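Local coordinates for nucleotidyl transferase AbiEii/AbiGii toxin family protein (PDB 6Y56) that acts as the toxin MenT4 of a toxin-antitoxin system, a nucleotidyltransferase that probably inhibits growth by modifying tRNA acceptor stems, at residues A[50-55]-A[67-72]. Numbering follows the deposited sequence.
Sequences GGTSLR and TDLDFS
Gly50 and Thr52, in segment 50-55, face Asp70 and Leu69 of strand 68-72; the axes come within 6.6 Å at 103°, so the helix runs nearly at right angles to the strand. Thr52 carries the direct contact. Its OG1 lies beside the backbone N (chi1 -51°), anti to the carbonyl carbon, and donates to the backbone O of Asp68; the 2.4 Å separation is unusually short, so the exact length is doubtful. Ser66 is a second hydrogen-bond partner of the same hydroxyl. The other branch, CG2, lies 3.9 Å from Leu69 CD2, where the two side chains cross. This apolar touch continues into the core, since Leu69 also packs on Phe48 and Leu31.

Asp68 and Asp70 project from the same side of the strand. Their OD2 atoms are 3.2 Å apart, two acceptors with no bond between them. Water 1 bridges helix and carboxylates. It accepts from Thr52 N and donates to Asp70 OD2 at 2.6 Å, and more weakly to Asp68 OD1. The backbone N-H of Thr52 is thus linked to both acids. Gly50 lies beside Asp70, with CA 3.9 Å from OD2. Its positive phi favours glycine. Gly50 O accepts from Leu54 N and from Ser53 OG (2.8 Å), which ties the turn together.

The sequence Gly-Gly-Thr-Ser on the helix and Asp-Leu-Asp on the next strand are consistent with the active-site signature of the nucleotidyltransferase fold, an hG[GS] motif followed by [DE]h[DE], where h is a hydrophobic residue: here Gly50-Gly51 and Asp68-Leu69-Asp70. In relatives the paired aspartates bind catalytic metal ions and the glycine turn faces the nucleotide phosphates; the same roles are likely here.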
# COMPACT_ATOMS: atom_id res chain seq x y z
N GLY A 50 1.33 -2.36 -0.48
CA GLY A 50 0.48 -1.24 -0.13
C GLY A 50 -0.39 -0.75 -1.28
O GLY A 50 -0.41 -1.28 -2.39
N GLY A 51 -1.11 0.33 -0.98
CA GLY A 51 -2.06 0.88 -1.93
C GLY A 51 -1.43 1.35 -3.22
O GLY A 51 -2.07 1.32 -4.27
N THR A 52 -0.17 1.79 -3.18
CA THR A 52 0.44 2.23 -4.42
C THR A 52 0.83 1.07 -5.32
O THR A 52 0.78 1.20 -6.54
CB THR A 52 1.60 3.18 -4.14
OG1 THR A 52 1.12 4.20 -3.25
CG2 THR A 52 2.12 3.84 -5.43
N SER A 53 1.18 -0.09 -4.74
CA SER A 53 1.38 -1.26 -5.58
C SER A 53 0.07 -1.66 -6.25
O SER A 53 0.07 -2.09 -7.41
CB SER A 53 2.01 -2.41 -4.80
OG SER A 53 1.09 -3.05 -3.93
N LEU A 54 -1.05 -1.48 -5.54
CA LEU A 54 -2.35 -1.76 -6.14
C LEU A 54 -2.61 -0.83 -7.32
O LEU A 54 -3.04 -1.29 -8.39
CB LEU A 54 -3.43 -1.61 -5.06
CG LEU A 54 -4.89 -1.91 -5.36
CD1 LEU A 54 -5.10 -3.40 -5.59
CD2 LEU A 54 -5.75 -1.39 -4.20
N ARG A 55 -2.30 0.45 -7.16
CA ARG A 55 -2.42 1.41 -8.26
C ARG A 55 -1.52 1.04 -9.43
O ARG A 55 -1.97 0.97 -10.58
CB ARG A 55 -2.08 2.81 -7.76
CG ARG A 55 -1.70 3.77 -8.87
CD ARG A 55 -2.88 4.16 -9.75
NE ARG A 55 -2.41 5.04 -10.81
CZ ARG A 55 -3.14 5.97 -11.43
NH1 ARG A 55 -4.43 6.13 -11.13
NH2 ARG A 55 -2.57 6.73 -12.36
N THR A 67 -0.12 8.19 -2.68
CA THR A 67 1.00 9.10 -2.46
C THR A 67 2.15 8.47 -1.69
O THR A 67 3.18 9.13 -1.49
CB THR A 67 0.55 10.33 -1.67
OG1 THR A 67 0.17 9.92 -0.34
CG2 THR A 67 -0.62 11.01 -2.36
N ASP A 68 1.98 7.25 -1.21
CA ASP A 68 3.04 6.62 -0.45
C ASP A 68 3.70 5.52 -1.28
O ASP A 68 3.15 5.03 -2.27
CB ASP A 68 2.56 6.10 0.92
CG ASP A 68 1.29 5.26 0.85
OD1 ASP A 68 0.62 5.20 -0.21
OD2 ASP A 68 0.95 4.66 1.90
N LEU A 69 4.92 5.20 -0.92
CA LEU A 69 5.58 4.02 -1.44
C LEU A 69 5.89 3.14 -0.25
O LEU A 69 6.55 3.58 0.69
CB LEU A 69 6.86 4.42 -2.17
CG LEU A 69 6.63 5.11 -3.52
CD1 LEU A 69 7.94 5.59 -4.10
CD2 LEU A 69 5.93 4.18 -4.52
N ASP A 70 5.36 1.92 -0.26
CA ASP A 70 5.53 0.99 0.84
C ASP A 70 6.25 -0.24 0.33
O ASP A 70 5.92 -0.75 -0.75
CB ASP A 70 4.17 0.53 1.37
CG ASP A 70 3.38 1.65 2.02
OD1 ASP A 70 3.98 2.44 2.78
OD2 ASP A 70 2.15 1.71 1.80
N PHE A 71 7.22 -0.71 1.09
CA PHE A 71 7.96 -1.91 0.75
C PHE A 71 8.05 -2.79 1.98
O PHE A 71 8.06 -2.31 3.12
CB PHE A 71 9.39 -1.60 0.30
CG PHE A 71 9.47 -0.68 -0.87
CD1 PHE A 71 9.39 -1.18 -2.16
CD2 PHE A 71 9.61 0.69 -0.69
CE1 PHE A 71 9.45 -0.33 -3.26
CE2 PHE A 71 9.67 1.54 -1.79
CZ PHE A 71 9.58 1.04 -3.07
N SER A 72 8.13 -4.10 1.74
CA SER A 72 8.57 -5.02 2.77
C SER A 72 10.07 -5.19 2.59
O SER A 72 10.53 -5.54 1.50
CB SER A 72 7.86 -6.37 2.63
OG SER A 72 8.44 -7.32 3.52
O HOH W 1 1.21 2.32 -0.56